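Local coordinates for aminotransferase, class IV (Brucella abortus, PDB 4TVI), which is a class IV aminotransferase that uses pyridoxal 5'-phosphate and probably transfers the amino group of leucine, isoleucine or valine to 2-oxoglutarate, at residues Leu204-Val212 against Thr260-Arg268; Ala213-Phe221 against Thr236-Ile247. All coordinates share one frame; numbering follows the deposited sequence.

Interaction 1 (Leu204-Val212 against Thr260-Arg268); sequences LVTDVLGNV and TTLKIEDFR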
# COMPACT_ATOMS: atom_id res chain seq x y z
N LEU A 204 11.95 -12.27 -11.73
CA LEU A 204 10.85 -13.08 -12.26
C LEU A 204 10.05 -13.59 -11.06
O LEU A 204 10.54 -14.39 -10.26
CB LEU A 204 11.38 -14.23 -13.12
CG LEU A 204 10.33 -15.02 -13.90
CD1 LEU A 204 9.57 -14.12 -14.90
CD2 LEU A 204 10.94 -16.24 -14.60
N VAL A 205 8.81 -13.11 -10.95
CA VAL A 205 8.03 -13.28 -9.73
C VAL A 205 6.98 -14.38 -9.85
O VAL A 205 6.29 -14.49 -10.87
CB VAL A 205 7.33 -11.96 -9.34
CG1 VAL A 205 6.76 -12.05 -7.94
CG2 VAL A 205 8.31 -10.79 -9.45
N THR A 206 6.86 -15.20 -8.80
CA THR A 206 5.85 -16.25 -8.78
C THR A 206 4.70 -15.88 -7.85
O THR A 206 4.83 -14.99 -7.01
CB THR A 206 6.43 -17.60 -8.33
OG1 THR A 206 6.78 -17.54 -6.95
CG2 THR A 206 7.65 -17.96 -9.17
N ASP A 207 3.56 -16.54 -8.03
CA ASP A 207 2.45 -16.43 -7.09
C ASP A 207 2.68 -17.43 -5.96
O ASP A 207 3.70 -18.11 -5.92
CB ASP A 207 1.11 -16.66 -7.80
CG ASP A 207 1.04 -18.00 -8.53
OD1 ASP A 207 1.68 -18.97 -8.08
OD2 ASP A 207 0.34 -18.07 -9.56
N VAL A 208 1.71 -17.54 -5.05
CA VAL A 208 1.86 -18.39 -3.87
C VAL A 208 1.92 -19.87 -4.25
O VAL A 208 2.48 -20.69 -3.51
CB VAL A 208 0.71 -18.10 -2.87
CG1 VAL A 208 0.47 -19.26 -1.90
CG2 VAL A 208 1.02 -16.82 -2.09
N LEU A 209 1.40 -20.21 -5.43
CA LEU A 209 1.46 -21.58 -5.93
C LEU A 209 2.82 -21.92 -6.52
O LEU A 209 3.10 -23.07 -6.83
CB LEU A 209 0.37 -21.80 -6.99
CG LEU A 209 -1.07 -21.66 -6.51
CD1 LEU A 209 -2.04 -22.01 -7.63
CD2 LEU A 209 -1.29 -22.57 -5.32
N GLY A 210 3.68 -20.92 -6.67
CA GLY A 210 5.00 -21.15 -7.24
C GLY A 210 4.99 -21.06 -8.75
O GLY A 210 5.97 -21.42 -9.41
N ASN A 211 3.89 -20.57 -9.32
CA ASN A 211 3.82 -20.39 -10.76
C ASN A 211 4.16 -18.95 -11.14
O ASN A 211 3.77 -18.01 -10.45
CB ASN A 211 2.43 -20.76 -11.27
CG ASN A 211 2.10 -22.21 -11.03
OD1 ASN A 211 2.93 -23.08 -11.25
ND2 ASN A 211 0.88 -22.48 -10.58
N VAL A 212 4.91 -18.79 -12.23
CA VAL A 212 5.32 -17.47 -12.68
C VAL A 212 4.11 -16.59 -12.94
O VAL A 212 3.14 -17.03 -13.56
CB VAL A 212 6.19 -17.55 -13.96
CG1 VAL A 212 6.52 -16.15 -14.45
CG2 VAL A 212 7.46 -18.33 -13.69
N THR A 260 -1.00 -19.92 -20.38
CA THR A 260 -1.01 -21.15 -19.62
C THR A 260 -0.24 -20.99 -18.32
O THR A 260 0.38 -19.95 -18.08
CB THR A 260 -0.40 -22.30 -20.43
OG1 THR A 260 -0.60 -23.53 -19.73
CG2 THR A 260 1.09 -22.06 -20.63
N THR A 261 -0.29 -22.02 -17.48
CA THR A 261 0.44 -21.99 -16.23
C THR A 261 1.92 -22.26 -16.52
O THR A 261 2.26 -23.28 -17.12
CB THR A 261 -0.11 -23.03 -15.23
OG1 THR A 261 -1.47 -22.71 -14.91
CG2 THR A 261 0.74 -23.06 -13.96
N LEU A 262 2.78 -21.34 -16.11
CA LEU A 262 4.21 -21.48 -16.35
C LEU A 262 5.00 -21.49 -15.05
O LEU A 262 4.69 -20.76 -14.11
CB LEU A 262 4.71 -20.36 -17.26
CG LEU A 262 4.10 -20.27 -18.66
CD1 LEU A 262 4.49 -18.95 -19.31
CD2 LEU A 262 4.53 -21.45 -19.53
N LYS A 263 6.04 -22.32 -15.00
CA LYS A 263 6.93 -22.37 -13.86
C LYS A 263 8.28 -21.73 -14.20
O LYS A 263 8.53 -21.40 -15.36
CB LYS A 263 7.12 -23.81 -13.38
CG LYS A 263 5.87 -24.42 -12.76
CD LYS A 263 6.14 -25.78 -12.13
CE LYS A 263 7.24 -25.69 -11.08
NZ LYS A 263 6.96 -24.64 -10.05
N ILE A 264 9.12 -21.56 -13.19
CA ILE A 264 10.46 -21.01 -13.39
C ILE A 264 11.21 -21.84 -14.41
O ILE A 264 11.92 -21.30 -15.27
CB ILE A 264 11.26 -20.96 -12.07
CG1 ILE A 264 10.65 -19.94 -11.09
CG2 ILE A 264 12.72 -20.61 -12.34
CD1 ILE A 264 10.73 -18.51 -11.58
N GLU A 265 11.04 -23.16 -14.33
CA GLU A 265 11.65 -24.09 -15.26
C GLU A 265 11.34 -23.76 -16.72
O GLU A 265 12.21 -23.88 -17.57
CB GLU A 265 11.20 -25.52 -14.94
CG GLU A 265 11.81 -26.12 -13.67
CD GLU A 265 11.21 -25.58 -12.37
OE1 GLU A 265 10.37 -24.65 -12.40
OE2 GLU A 265 11.59 -26.09 -11.29
N ASP A 266 10.12 -23.32 -17.00
CA ASP A 266 9.74 -22.96 -18.37
C ASP A 266 10.59 -21.81 -18.90
O ASP A 266 10.98 -21.81 -20.06
CB ASP A 266 8.25 -22.58 -18.44
CG ASP A 266 7.34 -23.77 -18.23
OD1 ASP A 266 7.37 -24.68 -19.09
OD2 ASP A 266 6.62 -23.82 -17.21
N PHE A 267 10.87 -20.84 -18.04
CA PHE A 267 11.67 -19.69 -18.46
C PHE A 267 13.15 -20.04 -18.52
O PHE A 267 13.92 -19.40 -19.24
CB PHE A 267 11.40 -18.51 -17.53
CG PHE A 267 10.06 -17.87 -17.76
CD1 PHE A 267 8.91 -18.40 -17.19
CD2 PHE A 267 9.94 -16.76 -18.58
CE1 PHE A 267 7.67 -17.83 -17.42
CE2 PHE A 267 8.70 -16.17 -18.81
CZ PHE A 267 7.57 -16.71 -18.22
N ARG A 268 13.55 -21.07 -17.79
CA ARG A 268 14.92 -21.57 -17.89
C ARG A 268 15.16 -22.11 -19.30
O ARG A 268 16.28 -22.07 -19.80
CB ARG A 268 15.19 -22.66 -16.84
CG ARG A 268 15.06 -22.19 -15.39
CD ARG A 268 16.17 -21.24 -14.98
NE ARG A 268 16.13 -20.94 -13.55
CZ ARG A 268 16.69 -19.88 -12.97
NH1 ARG A 268 17.35 -18.99 -13.71
NH2 ARG A 268 16.59 -19.70 -11.66
O HOH W 1 8.26 -22.09 -10.58
O HOH W 2 1.96 -19.25 -14.89
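L204 and V212 meet I264 and F267 where a beta hairpin packs on the short helix 264-268. The hairpin strands, 202-206 and 212-215 of the mixed sheet, are connected through a type I beta turn from D207 to G210. L204 reaches the F267 ring with CD2, an off-centre CH-pi contact 4.1 Å from CD2 to the ring centroid, and the same methyl touches I264 CD1. V212 splits its branches: CG1, anti to the backbone N (chi1 176°), comes at an oblique slant to CE1 of F267, 3.6 Å away, while CG2 sits near I264 CD1. F288 of strand 281-288 packs against L204, I264 and F267.

Outward from this, the backbones join directly. V212 N donates to L262 O at 2.7 Å, with the N-H bent to 144° at the hydrogen. Water 2 adds a second bridge, giving a proton to V212 O and taking one from L262 N. N211 carries its amide against T261, whose CG2 lies 3.3 Å from N211 CG and nearly as close to OD1 and ND2. Water 1 takes protons from K263 NZ and I264 N and gives one to G210 O. K263 is the N-cap residue; its N donates almost straight to D266 OD2, 2.7 Å away, on the anti lone pair. On the turn, N211 N meets D207 OD1 at 3.0 Å from above the carboxylate plane.

Interaction 2 (Ala213-Phe221 against Thr236-Ile247); sequences AETATSNVF and TFLNGITRQRVI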
# COMPACT_ATOMS: atom_id res chain seq x y z
N ALA A 213 4.17 -15.36 -12.43
CA ALA A 213 3.11 -14.38 -12.64
C ALA A 213 3.55 -13.32 -13.64
O ALA A 213 2.87 -13.05 -14.62
CB ALA A 213 2.72 -13.74 -11.32
N GLU A 214 4.70 -12.70 -13.37
CA GLU A 214 5.20 -11.59 -14.16
C GLU A 214 6.56 -11.19 -13.62
O GLU A 214 7.13 -11.90 -12.79
CB GLU A 214 4.24 -10.39 -14.10
CG GLU A 214 3.89 -9.95 -12.68
CD GLU A 214 3.15 -8.63 -12.65
OE1 GLU A 214 2.91 -8.06 -13.73
OE2 GLU A 214 2.79 -8.17 -11.55
N THR A 215 7.09 -10.06 -14.09
CA THR A 215 8.31 -9.54 -13.48
C THR A 215 7.89 -8.61 -12.35
O THR A 215 6.70 -8.47 -12.07
CB THR A 215 9.21 -8.78 -14.49
OG1 THR A 215 8.78 -7.43 -14.61
CG2 THR A 215 9.17 -9.47 -15.87
N ALA A 216 8.85 -7.97 -11.70
CA ALA A 216 8.52 -7.09 -10.59
C ALA A 216 7.89 -5.78 -11.07
O ALA A 216 7.37 -5.01 -10.26
CB ALA A 216 9.76 -6.81 -9.75
N THR A 217 7.96 -5.52 -12.37
CA THR A 217 7.47 -4.25 -12.92
C THR A 217 6.53 -4.39 -14.11
O THR A 217 5.99 -3.39 -14.59
CB THR A 217 8.63 -3.36 -13.38
OG1 THR A 217 9.32 -4.01 -14.46
CG2 THR A 217 9.60 -3.07 -12.24
N SER A 218 6.35 -5.61 -14.61
CA SER A 218 5.67 -5.77 -15.90
C SER A 218 5.28 -7.21 -16.22
O SER A 218 5.87 -8.15 -15.70
CB SER A 218 6.58 -5.25 -17.01
OG SER A 218 7.81 -5.97 -17.00
N ASN A 219 4.29 -7.37 -17.11
CA ASN A 219 3.92 -8.69 -17.60
C ASN A 219 5.09 -9.33 -18.32
O ASN A 219 5.93 -8.63 -18.88
CB ASN A 219 2.72 -8.59 -18.55
CG ASN A 219 1.44 -8.24 -17.82
OD1 ASN A 219 0.80 -7.24 -18.13
ND2 ASN A 219 1.07 -9.07 -16.84
N VAL A 220 5.17 -10.65 -18.27
CA VAL A 220 6.30 -11.36 -18.85
C VAL A 220 5.84 -12.34 -19.92
O VAL A 220 4.73 -12.89 -19.84
CB VAL A 220 7.13 -12.09 -17.77
CG1 VAL A 220 6.38 -13.30 -17.23
CG2 VAL A 220 8.50 -12.49 -18.30
N PHE A 221 6.68 -12.51 -20.94
CA PHE A 221 6.44 -13.43 -22.04
C PHE A 221 7.69 -14.26 -22.27
O PHE A 221 8.79 -13.83 -21.95
CB PHE A 221 6.11 -12.69 -23.33
CG PHE A 221 4.73 -12.10 -23.40
CD1 PHE A 221 4.41 -10.95 -22.69
CD2 PHE A 221 3.76 -12.67 -24.22
CE1 PHE A 221 3.15 -10.39 -22.78
CE2 PHE A 221 2.50 -12.13 -24.31
CZ PHE A 221 2.18 -10.98 -23.59
N THR A 236 -3.50 -12.68 -9.60
CA THR A 236 -2.43 -12.36 -8.66
C THR A 236 -1.55 -11.27 -9.26
O THR A 236 -0.69 -10.70 -8.58
CB THR A 236 -1.57 -13.59 -8.32
OG1 THR A 236 -0.97 -14.10 -9.52
CG2 THR A 236 -2.42 -14.66 -7.68
N PHE A 237 -1.79 -10.99 -10.53
CA PHE A 237 -1.08 -9.92 -11.24
C PHE A 237 -2.02 -9.27 -12.23
O PHE A 237 -3.05 -9.84 -12.58
CB PHE A 237 0.16 -10.46 -11.95
CG PHE A 237 -0.14 -11.45 -13.04
CD1 PHE A 237 -0.35 -12.78 -12.75
CD2 PHE A 237 -0.20 -11.04 -14.37
CE1 PHE A 237 -0.61 -13.70 -13.75
CE2 PHE A 237 -0.46 -11.96 -15.38
CZ PHE A 237 -0.67 -13.29 -15.07
N LEU A 238 -1.69 -8.06 -12.66
CA LEU A 238 -2.53 -7.35 -13.62
C LEU A 238 -2.44 -7.98 -15.00
O LEU A 238 -1.35 -8.21 -15.52
CB LEU A 238 -2.14 -5.88 -13.69
CG LEU A 238 -2.58 -5.02 -12.51
CD1 LEU A 238 -2.02 -3.61 -12.64
CD2 LEU A 238 -4.10 -4.98 -12.44
N ASN A 239 -3.60 -8.25 -15.58
CA ASN A 239 -3.67 -8.64 -16.98
C ASN A 239 -3.50 -7.38 -17.81
O ASN A 239 -4.47 -6.73 -18.18
CB ASN A 239 -4.99 -9.34 -17.28
CG ASN A 239 -5.10 -9.80 -18.72
OD1 ASN A 239 -4.17 -9.62 -19.51
ND2 ASN A 239 -6.22 -10.41 -19.06
N GLY A 240 -2.24 -7.05 -18.10
CA GLY A 240 -1.90 -5.78 -18.70
C GLY A 240 -2.60 -5.47 -20.00
O GLY A 240 -2.94 -6.37 -20.77
N ILE A 241 -2.82 -4.18 -20.23
CA ILE A 241 -3.43 -3.72 -21.48
C ILE A 241 -2.46 -3.88 -22.65
O ILE A 241 -2.86 -4.24 -23.76
CB ILE A 241 -3.88 -2.26 -21.35
CG1 ILE A 241 -5.07 -2.17 -20.40
CG2 ILE A 241 -4.26 -1.68 -22.71
CD1 ILE A 241 -5.45 -0.78 -20.05
N THR A 242 -1.18 -3.62 -22.39
CA THR A 242 -0.15 -3.80 -23.42
C THR A 242 -0.02 -5.28 -23.75
O THR A 242 0.10 -5.66 -24.91
CB THR A 242 1.21 -3.26 -22.98
OG1 THR A 242 1.04 -2.02 -22.28
CG2 THR A 242 2.11 -3.04 -24.20
N ARG A 243 -0.06 -6.10 -22.71
CA ARG A 243 -0.02 -7.56 -22.82
C ARG A 243 -1.11 -8.09 -23.76
O ARG A 243 -0.83 -8.85 -24.68
CB ARG A 243 -0.18 -8.20 -21.44
CG ARG A 243 -0.42 -9.71 -21.45
CD ARG A 243 -0.93 -10.18 -20.09
NE ARG A 243 -1.10 -11.63 -20.05
CZ ARG A 243 -2.18 -12.26 -20.49
NH1 ARG A 243 -3.20 -11.58 -21.00
NH2 ARG A 243 -2.23 -13.59 -20.42
N GLN A 244 -2.35 -7.66 -23.52
CA GLN A 244 -3.48 -8.09 -24.34
C GLN A 244 -3.33 -7.64 -25.78
O GLN A 244 -3.68 -8.37 -26.71
CB GLN A 244 -4.79 -7.54 -23.76
CG GLN A 244 -5.13 -8.03 -22.36
CD GLN A 244 -6.29 -7.28 -21.75
OE1 GLN A 244 -7.28 -6.98 -22.43
NE2 GLN A 244 -6.18 -6.95 -20.47
N ARG A 245 -2.81 -6.42 -25.98
CA ARG A 245 -2.63 -5.89 -27.32
C ARG A 245 -1.60 -6.70 -28.09
O ARG A 245 -1.82 -7.03 -29.26
CB ARG A 245 -2.20 -4.41 -27.26
CG ARG A 245 -2.06 -3.77 -28.65
CD ARG A 245 -3.38 -3.82 -29.41
NE ARG A 245 -4.43 -3.08 -28.71
CZ ARG A 245 -5.70 -3.04 -29.08
NH1 ARG A 245 -6.11 -3.70 -30.16
NH2 ARG A 245 -6.57 -2.34 -28.36
N VAL A 246 -0.49 -7.03 -27.43
CA VAL A 246 0.58 -7.81 -28.05
C VAL A 246 0.12 -9.24 -28.39
O VAL A 246 0.44 -9.77 -29.46
CB VAL A 246 1.82 -7.86 -27.13
CG1 VAL A 246 2.82 -8.93 -27.59
CG2 VAL A 246 2.49 -6.49 -27.05
N ILE A 247 -0.64 -9.85 -27.48
CA ILE A 247 -1.20 -11.17 -27.74
C ILE A 247 -2.10 -11.13 -28.96
O ILE A 247 -2.01 -11.99 -29.84
CB ILE A 247 -2.00 -11.69 -26.52
CG1 ILE A 247 -1.07 -12.00 -25.35
CG2 ILE A 247 -2.79 -12.92 -26.90
CD1 ILE A 247 -1.82 -12.34 -24.07
O HOH W 3 0.34 -6.83 -11.47
O HOH W 4 1.38 -5.47 -20.24
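N219 and F221 sit on strand 219-221, which meets helix 241-247 with the two axes 9.2 Å apart at closest and 28° from parallel; further back, A213 lies beside F237 in the preceding loop. N219 ND2 donates to L238 O at 2.9 Å, with the acceptor in the amide plane and the bond close to the line of the L238 C=O. N219 OD1 takes a weak bond from G240 N, 3.0 Å away; G240 has no side chain, and its CA comes almost as near to OD1.

G240 is the N-cap of the helix that receives the cofactor phosphate: I241 N and T242 OG1 hydrogen-bond to phosphate oxygens of the pyridoxal-lysine LLP at position 180. N219 thus lies in the second shell of the phosphate site and may position the turn into the helix.

The F237 ring lies beside N219, its edge to ND2. A213 O stands over the centre of one ring face, and A213 CB is 3.5 Å from F237 CD1. A213 and E214 form a classic beta bulge opposite V205. E214 extends past F237, its OE2 3.5 Å from F237 CB, and accepts a proton from water 3, which is also held by L238 N.

R243 CG, anti to the backbone N (chi1 169°), sets the extended chain against F221, 3.6 Å from CZ, and R243 NH2 forms a salt bridge with E259. I247 CG1 meets the F221 ring at its edge, 3.7 Å from CE2, while I247 CD1 lies over one face of the R243 guanidinium, offset toward its rim.

How the interactions relate
Interaction 2 is nested along the chain inside the loop that interaction 1 closes, and the two share the hairpin of strands 202-206 and 212-215: V205 N lies 2.8 Å from E214 O, and V205 O 2.8 Å from A213 N. The centres of the two contacts lie about 13 Å apart. Interaction 1 is partly buried, its centre about 19 Å from the centre of the chain, with an apolar patch edged by ordered waters and exposed residues. Interaction 2 is buried, its centre about 8 Å from that of the chain, and combines the N219 amide and the aliphatic part of R243 with two phenylalanine rings, beside the helix end that holds the cofactor phosphate.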